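Local coordinates for BH1974 protein (Bacillus halodurans, PDB 3ON5) that probably helps mature a xanthine dehydrogenase, as XdhC-type proteins do, and carries a C-terminal Rossmann domain, at residues Val143-Lys148 with Tyr158-Asp163; Thr193-Pro198 with Ser349-Leu354; Thr228-Asn233 with Asp249-Phe254. All blocks are in the same frame, centred on the assembly; numbering follows the deposited sequence. Where two conformers were deposited one is given.

Contact 1. Residues Val143-Lys148 with Tyr158-Asp163; sequences VFHVKK and YAFILD
With CG of H145 trans to its backbone N (chi1 -180°) and CG of F160 beside its own N, opposite the carbonyl carbon (chi1 -58°), the two side chains run alongside each other and their rings form an offset stack, centroids 4.3 Å apart and planes inclined by 12°. H145 ND1 lies over one F160 face, toward the rim, and donates a bent bond of 2.9 Å to A159 O from above the carbonyl plane. That oxygen also accepts V146 N at 3.1 Å, so two donors grip it. The other nitrogen, H145 NE2, accepts from K147 NZ, 3.0 Å away in the ring plane and salt-bridged to E120; with ND1 donating and NE2 accepting, the rotation of the ring is probably set. In this antiparallel hairpin of strands 143-149 and 155-161, H145 and F160 share one face; on the other, F144 CD1 meets I161 CD1 at 3.7 Å, and V146 CG1 rests on A159 CB. F144 and I161 form an antiparallel hydrogen-bonded pair. Helix 124-139 packs on F160 through H129 and V133, helix 176-181 reaches F144 and I161 through I180, and strand 191-196 continues the central-domain sheet beyond 143-149.

Contact 2. Residues Thr193-Pro198 with Ser349-Leu354; sequences THIYSP and SPFSYL
I195 lays its CG2 methyl against the edge of the F351 ring, near the ring plane, 3.8 Å from F351 CE2, and the two side chains pass alongside, pointing opposite ways. The CG1 branch, opposite the carbonyl carbon of I195 (chi1 -54°), carries CD1 to S349 CB at 3.7 Å, so each arm serves a different residue. An alanine here would take away both arms, and the F351 edge and S349 CB would probably lose their packing partner on the strand. P350 adds a looser touch, its CG 4.1 Å from S197 OG; that hydroxyl is hydrogen-bonded to S142. Residues S349 to S352 form a type I turn, in which S352 OG donates to S349 O at 3.0 Å and S352 N gives a weak bond to the same oxygen. F351 also touches K141 and S142, and L354 O accepts from R181, so the C-terminal loop is fastened to the central domain at several points. Between strand and turn the attraction is van der Waals, resting on the fit of methyl, methylene and ring edge, while the polar bonds named shape the turn or tie each side to other parts of the chain.

Contact 3. Residues Thr228-Asn233 with Asp249-Phe254; sequences TDWRPN and DFPADF
In the Rossmann domain, the end of the second parallel strand, 223-229, meets the turn that leads from strand 245-248 into helix 251-257. The backbones are joined where D249 N donates to D229 O at 2.9 Å. One residue earlier, T228 presents its CG2 methyl to F254 as a CH-pi contact over the ring centre, 3.7 Å from the centroid and 8° off its normal. F254 receives it with CG trans to its backbone N (chi1 -178°), which lays the ring across the threonine. T228 OG1 is hydrogen-bonded to I247 O, and a water donates both to it, at 2.7 Å, and to D249 O, bridging the segments. W230 CB sits over the F250 face, 3.6 Å from F250 CD1; the pyrrole ring of W230 and the phenyl are close to parallel (16°) but displaced, with little overlap. W230 CE3 touches P251 CD at the start of the helix, whose N-cap position is F250. K275 forms a cation-pi contact with W230.

D229 turns away from the helix. Its OD1 takes R231 N at 2.8 Å through the anti lone pair, an Asx turn, and R231 NE through the syn one; R231 NH2 meets D229 OD2 at 2.8 Å, completing a side-on salt bridge. OD2 also accepts from A207 N. R231 NE and D229 OD1 lie over one face of the indole, toward its rim. In many NAD-binding Rossmann folds an acidic residue at this strand end binds the ribose hydroxyls; here D229 is bonded to protein donors, and no cofactor role is established for it. R231 would probably stabilise the D229 charge, whereas the joint to the turn and helix start rests on one backbone bond, a bridging water, CH-pi contacts and apolar packing.

Contact 1 is buried within the central domain, and contact 2 lies at its surface; their centres are about 9 Å apart. Both draw on the same antiparallel sheet, through adjacent strands 143-149 and 191-196, V143 N reaching Y196 O and H145 N reaching H194 O at 2.8 Å, while 349-354 is a loop laid against it. Regular strand pairing plus a ring stack supports the first, whereas the second depends on side-chain packing to bring back a C-terminal loop distant in sequence. Contact 3 stands apart in the Rossmann domain, about 24 Å from contact 1 and about 17 Å from contact 2 between nearest atoms. Partly buried, it mixes aromatic packing with water and charge at a strand-to-helix junction.

Contact 1. Residues Val143-Lys148 with Tyr158-Asp163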
loop_
_atom_site.group_PDB
_atom_site.type_symbol
_atom_site.label_atom_id
_atom_site.label_comp_id
_atom_site.label_asym_id
_atom_site.label_seq_id
_atom_site.Cartn_x
_atom_site.Cartn_y
_atom_site.Cartn_z
ATOM N N VAL A 143 21.264 30.664 -8.564
ATOM C CA VAL A 143 20.973 30.874 -9.988
ATOM C C VAL A 143 19.706 31.738 -10.129
ATOM O O VAL A 143 18.676 31.414 -9.547
ATOM C CB VAL A 143 20.825 29.515 -10.744
ATOM C CG1 VAL A 143 20.487 29.724 -12.223
ATOM C CG2 VAL A 143 22.070 28.643 -10.592
ATOM N N PHE A 144 19.779 32.815 -10.909
ATOM C CA PHE A 144 18.628 33.685 -11.120
ATOM C C PHE A 144 17.900 33.261 -12.381
ATOM O O PHE A 144 18.436 33.365 -13.484
ATOM C CB PHE A 144 19.041 35.168 -11.195
ATOM C CG PHE A 144 17.873 36.121 -11.125
ATOM C CD1 PHE A 144 17.160 36.464 -12.269
ATOM C CD2 PHE A 144 17.496 36.695 -9.922
ATOM C CE1 PHE A 144 16.073 37.342 -12.200
ATOM C CE2 PHE A 144 16.416 37.583 -9.857
ATOM C CZ PHE A 144 15.717 37.906 -10.997
ATOM N N HIS A 145 16.671 32.811 -12.222
ATOM C CA HIS A 145 15.867 32.351 -13.342
ATOM C C HIS A 145 14.842 33.393 -13.739
ATOM O O HIS A 145 14.244 34.029 -12.876
ATOM C CB HIS A 145 15.177 31.033 -12.973
ATOM C CG HIS A 145 14.318 30.456 -14.057
ATOM N ND1 HIS A 145 14.804 30.262 -15.336
ATOM C CD2 HIS A 145 13.060 29.964 -13.991
ATOM C CE1 HIS A 145 13.821 29.698 -16.011
ATOM N NE2 HIS A 145 12.755 29.498 -15.242
ATOM N N VAL A 146 14.630 33.552 -15.052
ATOM C CA VAL A 146 13.657 34.483 -15.608
ATOM C C VAL A 146 12.956 33.820 -16.804
ATOM O O VAL A 146 13.603 33.169 -17.623
ATOM C CB VAL A 146 14.295 35.853 -15.995
ATOM C CG1 VAL A 146 15.431 35.715 -17.019
ATOM C CG2 VAL A 146 13.240 36.857 -16.475
ATOM N N LYS A 147 11.628 33.986 -16.891
ATOM C CA LYS A 147 10.829 33.522 -18.025
ATOM C C LYS A 147 10.140 34.708 -18.685
ATOM O O LYS A 147 9.580 35.541 -17.984
ATOM C CB LYS A 147 9.784 32.473 -17.613
ATOM C CG LYS A 147 10.282 31.246 -16.872
ATOM C CD LYS A 147 9.067 30.445 -16.441
ATOM C CE LYS A 147 9.317 29.359 -15.426
ATOM N NZ LYS A 147 10.167 28.267 -15.955
ATOM N N LYS A 148 10.208 34.810 -20.011
ATOM C CA LYS A 148 9.505 35.829 -20.803
ATOM C C LYS A 148 8.287 35.127 -21.371
ATOM O O LYS A 148 8.428 34.139 -22.099
ATOM C CB LYS A 148 10.419 36.464 -21.874
ATOM C CG LYS A 148 9.736 37.498 -22.764
ATOM C CD LYS A 148 10.668 38.051 -23.844
ATOM N N TYR A 158 13.580 31.927 -21.846
ATOM C CA TYR A 158 13.909 31.684 -20.453
ATOM C C TYR A 158 15.419 31.610 -20.323
ATOM O O TYR A 158 16.099 31.162 -21.249
ATOM C CB TYR A 158 13.210 30.440 -19.881
ATOM C CG TYR A 158 13.604 29.095 -20.456
ATOM C CD1 TYR A 158 14.726 28.413 -19.982
ATOM C CD2 TYR A 158 12.764 28.422 -21.341
ATOM C CE1 TYR A 158 15.044 27.137 -20.435
ATOM C CE2 TYR A 158 13.065 27.137 -21.790
ATOM C CZ TYR A 158 14.197 26.494 -21.322
ATOM O OH TYR A 158 14.503 25.229 -21.740
ATOM N N ALA A 159 15.937 32.089 -19.186
ATOM C CA ALA A 159 17.364 32.126 -18.905
ATOM C C ALA A 159 17.653 31.818 -17.435
ATOM O O ALA A 159 16.803 32.012 -16.553
ATOM C CB ALA A 159 17.924 33.498 -19.269
ATOM N N PHE A 160 18.876 31.346 -17.192
ATOM C CA PHE A 160 19.437 31.048 -15.882
ATOM C C PHE A 160 20.692 31.887 -15.746
ATOM O O PHE A 160 21.682 31.608 -16.418
ATOM C CB PHE A 160 19.693 29.546 -15.722
ATOM C CG PHE A 160 18.463 28.691 -15.893
ATOM C CD1 PHE A 160 17.625 28.420 -14.811
ATOM C CD2 PHE A 160 18.148 28.138 -17.133
ATOM C CE1 PHE A 160 16.504 27.602 -14.966
ATOM C CE2 PHE A 160 17.005 27.349 -17.295
ATOM C CZ PHE A 160 16.190 27.089 -16.212
ATOM N N ILE A 161 20.612 32.969 -14.954
ATOM C CA ILE A 161 21.674 33.961 -14.762
ATOM C C ILE A 161 22.551 33.624 -13.529
ATOM O O ILE A 161 22.034 33.311 -12.454
ATOM C CB ILE A 161 21.004 35.367 -14.605
ATOM C CG1 ILE A 161 20.054 35.680 -15.800
ATOM C CG2 ILE A 161 22.049 36.483 -14.384
ATOM C CD1 ILE A 161 18.968 36.697 -15.533
ATOM N N LEU A 162 23.878 33.730 -13.701
ATOM C CA LEU A 162 24.884 33.528 -12.646
ATOM C C LEU A 162 25.555 34.874 -12.302
ATOM O O LEU A 162 25.861 35.141 -11.139
ATOM C CB LEU A 162 25.926 32.482 -13.075
ATOM C CG LEU A 162 25.430 31.046 -13.231
ATOM C CD1 LEU A 162 26.307 30.278 -14.190
ATOM C CD2 LEU A 162 25.292 30.346 -11.876
ATOM N N ASP A 163 25.732 35.734 -13.320
ATOM C CA ASP A 163 26.267 37.089 -13.216
ATOM C C ASP A 163 25.718 37.920 -14.399
ATOM O O ASP A 163 25.128 37.337 -15.318
ATOM C CB ASP A 163 27.807 37.075 -13.172
ATOM C CG ASP A 163 28.436 38.321 -12.561
ATOM O OD1 ASP A 163 27.827 39.419 -12.670
ATOM O OD2 ASP A 163 29.538 38.204 -11.982
#

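Contact 2. Residues Thr193-Pro198 with Ser349-Leu354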
loop_
_atom_site.group_PDB
_atom_site.type_symbol
_atom_site.label_atom_id
_atom_site.label_comp_id
_atom_site.label_asym_id
_atom_site.label_seq_id
_atom_site.Cartn_x
_atom_site.Cartn_y
_atom_site.Cartn_z
ATOM N N THR A 193 10.167 35.717 -12.400
ATOM C CA THR A 193 11.517 35.521 -11.884
ATOM C C THR A 193 11.467 34.660 -10.643
ATOM O O THR A 193 10.495 34.697 -9.884
ATOM C CB THR A 193 12.224 36.857 -11.595
ATOM O OG1 THR A 193 11.470 37.596 -10.632
ATOM C CG2 THR A 193 12.467 37.686 -12.853
ATOM N N HIS A 194 12.529 33.887 -10.436
ATOM C CA HIS A 194 12.701 32.988 -9.314
ATOM C C HIS A 194 14.172 32.735 -9.082
ATOM O O HIS A 194 14.906 32.481 -10.033
ATOM C CB HIS A 194 11.955 31.674 -9.572
ATOM C CG HIS A 194 12.084 30.694 -8.457
ATOM N ND1 HIS A 194 11.184 30.679 -7.403
ATOM C CD2 HIS A 194 13.021 29.744 -8.252
ATOM C CE1 HIS A 194 11.598 29.717 -6.598
ATOM N NE2 HIS A 194 12.697 29.122 -7.070
ATOM N N ILE A 195 14.599 32.759 -7.822
ATOM C CA ILE A 195 15.992 32.506 -7.485
ATOM C C ILE A 195 16.120 31.117 -6.941
ATOM O O ILE A 195 15.468 30.753 -5.956
ATOM C CB ILE A 195 16.581 33.545 -6.498
ATOM C CG1 ILE A 195 16.378 34.986 -7.031
ATOM C CG2 ILE A 195 18.069 33.242 -6.204
ATOM C CD1 ILE A 195 16.785 36.080 -6.130
ATOM N N TYR A 196 16.983 30.346 -7.586
ATOM C CA TYR A 196 17.316 29.009 -7.152
ATOM C C TYR A 196 18.473 29.128 -6.226
ATOM O O TYR A 196 19.537 29.546 -6.675
ATOM C CB TYR A 196 17.615 28.102 -8.347
ATOM C CG TYR A 196 16.406 27.746 -9.179
ATOM C CD1 TYR A 196 15.589 26.661 -8.837
ATOM C CD2 TYR A 196 16.119 28.433 -10.355
ATOM C CE1 TYR A 196 14.505 26.288 -9.635
ATOM C CE2 TYR A 196 15.033 28.074 -11.158
ATOM C CZ TYR A 196 14.226 27.004 -10.792
ATOM O OH TYR A 196 13.180 26.654 -11.608
ATOM N N SER A 197 18.275 28.907 -4.917
ATOM C CA SER A 197 19.442 29.031 -4.022
ATOM C C SER A 197 19.799 27.708 -3.359
ATOM O O SER A 197 18.940 26.830 -3.252
ATOM C CB SER A 197 19.210 30.080 -2.942
ATOM O OG SER A 197 19.457 31.394 -3.418
ATOM N N PRO A 198 21.054 27.514 -2.885
ATOM C CA PRO A 198 21.362 26.256 -2.176
ATOM C C PRO A 198 20.720 26.250 -0.777
ATOM O O PRO A 198 20.198 27.269 -0.304
ATOM C CB PRO A 198 22.900 26.242 -2.112
ATOM C CG PRO A 198 23.368 27.444 -2.902
ATOM C CD PRO A 198 22.228 28.409 -2.904
ATOM N N SER A 349 18.429 39.155 -1.197
ATOM C CA SER A 349 18.724 38.168 -2.244
ATOM C C SER A 349 20.201 38.267 -2.682
ATOM O O SER A 349 20.788 39.352 -2.560
ATOM C CB SER A 349 17.797 38.351 -3.447
ATOM O OG SER A 349 18.109 39.476 -4.251
ATOM N N PRO A 350 20.830 37.172 -3.193
ATOM C CA PRO A 350 22.240 37.286 -3.625
ATOM C C PRO A 350 22.385 38.025 -4.960
ATOM O O PRO A 350 23.502 38.352 -5.333
ATOM C CB PRO A 350 22.715 35.831 -3.754
ATOM C CG PRO A 350 21.520 34.963 -3.465
ATOM C CD PRO A 350 20.297 35.812 -3.429
ATOM N N PHE A 351 21.266 38.289 -5.668
ATOM C CA PHE A 351 21.235 38.982 -6.960
ATOM C C PHE A 351 20.651 40.403 -6.797
ATOM O O PHE A 351 20.144 40.990 -7.757
ATOM C CB PHE A 351 20.426 38.167 -7.992
ATOM C CG PHE A 351 21.030 36.820 -8.316
ATOM C CD1 PHE A 351 22.024 36.701 -9.280
ATOM C CD2 PHE A 351 20.618 35.678 -7.648
ATOM C CE1 PHE A 351 22.597 35.463 -9.563
ATOM C CE2 PHE A 351 21.193 34.440 -7.934
ATOM C CZ PHE A 351 22.177 34.341 -8.890
ATOM N N SER A 352 20.753 40.956 -5.580
ATOM C CA SER A 352 20.291 42.303 -5.247
ATOM C C SER A 352 21.217 43.332 -5.852
ATOM O O SER A 352 20.752 44.372 -6.331
ATOM C CB SER A 352 20.218 42.480 -3.733
ATOM O OG SER A 352 21.464 42.170 -3.127
ATOM N N TYR A 353 22.540 43.006 -5.866
ATOM C CA TYR A 353 23.658 43.822 -6.377
ATOM C C TYR A 353 23.465 44.177 -7.864
ATOM O O TYR A 353 24.028 45.157 -8.351
ATOM C CB TYR A 353 24.997 43.067 -6.189
ATOM C CG TYR A 353 25.255 41.945 -7.176
ATOM C CD1 TYR A 353 24.631 40.707 -7.037
ATOM C CD2 TYR A 353 26.167 42.099 -8.216
ATOM C CE1 TYR A 353 24.875 39.668 -7.936
ATOM C CE2 TYR A 353 26.422 41.066 -9.118
ATOM C CZ TYR A 353 25.773 39.852 -8.973
ATOM O OH TYR A 353 26.023 38.835 -9.859
ATOM N N LEU A 354 22.719 43.324 -8.575
ATOM C CA LEU A 354 22.386 43.430 -9.985
ATOM C C LEU A 354 21.367 44.556 -10.233
ATOM O O LEU A 354 21.299 45.078 -11.350
ATOM C CB LEU A 354 21.810 42.070 -10.414
ATOM C CG LEU A 354 22.359 41.372 -11.659
ATOM C CD1 LEU A 354 23.861 41.170 -11.598
ATOM C CD2 LEU A 354 21.706 40.013 -11.827
#

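Contact 3. Residues Thr228-Asn233 with Asp249-Phe254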
loop_
_atom_site.group_PDB
_atom_site.type_symbol
_atom_site.label_atom_id
_atom_site.label_comp_id
_atom_site.label_asym_id
_atom_site.label_seq_id
_atom_site.Cartn_x
_atom_site.Cartn_y
_atom_site.Cartn_z
ATOM N N THR A 228 28.857 18.556 14.820
ATOM C CA THR A 228 30.246 18.429 15.261
ATOM C C THR A 228 30.269 18.276 16.800
ATOM O O THR A 228 29.485 18.899 17.526
ATOM C CB THR A 228 31.125 19.573 14.765
ATOM O OG1 THR A 228 32.467 19.393 15.256
ATOM C CG2 THR A 228 30.577 20.953 15.109
ATOM N N ASP A 229 31.138 17.366 17.256
ATOM C CA ASP A 229 31.398 17.017 18.649
ATOM C C ASP A 229 32.777 16.344 18.711
ATOM O O ASP A 229 33.287 15.883 17.685
ATOM C CB ASP A 229 30.276 16.131 19.208
ATOM C CG ASP A 229 30.249 15.973 20.719
ATOM O OD1 ASP A 229 31.097 15.237 21.251
ATOM O OD2 ASP A 229 29.309 16.491 21.354
ATOM N N TRP A 230 33.404 16.341 19.889
ATOM C CA TRP A 230 34.741 15.808 20.109
ATOM C C TRP A 230 34.699 14.349 20.606
ATOM O O TRP A 230 35.755 13.738 20.760
ATOM C CB TRP A 230 35.460 16.702 21.127
ATOM C CG TRP A 230 34.816 16.742 22.479
ATOM C CD1 TRP A 230 35.210 16.056 23.585
ATOM C CD2 TRP A 230 33.677 17.529 22.876
ATOM N NE1 TRP A 230 34.387 16.354 24.645
ATOM C CE2 TRP A 230 33.437 17.256 24.237
ATOM C CE3 TRP A 230 32.845 18.458 22.217
ATOM C CZ2 TRP A 230 32.385 17.846 24.943
ATOM C CZ3 TRP A 230 31.797 19.032 22.914
ATOM C CH2 TRP A 230 31.575 18.725 24.258
ATOM N N ARG A 231 33.488 13.791 20.835
ATOM C CA ARG A 231 33.245 12.444 21.383
ATOM C C ARG A 231 32.756 11.475 20.287
ATOM O O ARG A 231 31.577 11.483 19.914
ATOM C CB ARG A 231 32.230 12.541 22.516
ATOM C CG ARG A 231 32.745 13.417 23.655
ATOM C CD ARG A 231 31.664 13.773 24.622
ATOM N NE ARG A 231 30.587 14.513 23.976
ATOM C CZ ARG A 231 29.528 14.978 24.617
ATOM N NH1 ARG A 231 29.409 14.802 25.929
ATOM N NH2 ARG A 231 28.576 15.623 23.954
ATOM N N PRO A 232 33.674 10.619 19.777
ATOM C CA PRO A 232 33.352 9.794 18.608
ATOM C C PRO A 232 32.170 8.841 18.778
ATOM O O PRO A 232 31.496 8.578 17.766
ATOM C CB PRO A 232 34.624 8.976 18.381
ATOM C CG PRO A 232 35.478 9.209 19.563
ATOM C CD PRO A 232 35.115 10.544 20.069
ATOM N N ASN A 233 31.896 8.330 20.008
ATOM C CA ASN A 233 30.795 7.370 20.136
ATOM C C ASN A 233 29.446 8.103 20.171
ATOM O O ASN A 233 28.440 7.466 19.903
ATOM C CB ASN A 233 30.931 6.412 21.333
ATOM C CG ASN A 233 30.736 6.956 22.723
ATOM O OD1 ASN A 233 30.152 8.021 22.948
ATOM N ND2 ASN A 233 31.216 6.210 23.704
ATOM N N ASP A 249 35.716 16.318 16.091
ATOM C CA ASP A 249 36.816 17.240 16.382
ATOM C C ASP A 249 36.556 18.065 17.609
ATOM O O ASP A 249 35.394 18.286 17.939
ATOM C CB ASP A 249 36.993 18.222 15.181
ATOM C CG ASP A 249 38.274 18.126 14.387
ATOM O OD1 ASP A 249 39.344 17.906 15.007
ATOM O OD2 ASP A 249 38.235 18.409 13.170
ATOM N N PHE A 250 37.613 18.627 18.225
ATOM C CA PHE A 250 37.415 19.589 19.313
ATOM C C PHE A 250 36.933 20.904 18.708
ATOM O O PHE A 250 37.409 21.240 17.616
ATOM C CB PHE A 250 38.682 19.782 20.141
ATOM C CG PHE A 250 38.934 18.670 21.109
ATOM C CD1 PHE A 250 38.237 18.600 22.304
ATOM C CD2 PHE A 250 39.913 17.728 20.865
ATOM C CE1 PHE A 250 38.452 17.556 23.196
ATOM C CE2 PHE A 250 40.182 16.734 21.792
ATOM C CZ PHE A 250 39.417 16.624 22.928
ATOM N N PRO A 251 35.968 21.626 19.341
ATOM C CA PRO A 251 35.443 22.883 18.752
ATOM C C PRO A 251 36.509 23.812 18.179
ATOM O O PRO A 251 36.316 24.297 17.070
ATOM C CB PRO A 251 34.772 23.577 19.921
ATOM C CG PRO A 251 34.338 22.482 20.792
ATOM C CD PRO A 251 35.312 21.337 20.627
ATOM N N ALA A 252 37.650 23.985 18.888
ATOM C CA ALA A 252 38.765 24.828 18.478
ATOM C C ALA A 252 39.366 24.378 17.145
ATOM O O ALA A 252 39.805 25.229 16.373
ATOM C CB ALA A 252 39.840 24.822 19.549
ATOM N N ASP A 253 39.407 23.056 16.885
ATOM C CA ASP A 253 39.927 22.513 15.632
ATOM C C ASP A 253 38.918 22.693 14.542
ATOM O O ASP A 253 39.291 23.051 13.440
ATOM C CB ASP A 253 40.287 21.043 15.777
ATOM C CG ASP A 253 41.507 20.797 16.610
ATOM O OD1 ASP A 253 42.520 21.492 16.394
ATOM O OD2 ASP A 253 41.487 19.844 17.409
ATOM N N PHE A 254 37.640 22.445 14.845
ATOM C CA PHE A 254 36.559 22.620 13.892
ATOM C C PHE A 254 36.535 24.052 13.369
ATOM O O PHE A 254 36.594 24.239 12.164
ATOM C CB PHE A 254 35.221 22.263 14.528
ATOM C CG PHE A 254 34.052 22.383 13.590
ATOM C CD1 PHE A 254 33.660 21.305 12.799
ATOM C CD2 PHE A 254 33.307 23.553 13.535
ATOM C CE1 PHE A 254 32.546 21.403 11.960
ATOM C CE2 PHE A 254 32.206 23.655 12.689
ATOM C CZ PHE A 254 31.817 22.573 11.921
HETATM O O HOH W 1 33.305 20.295 17.653
#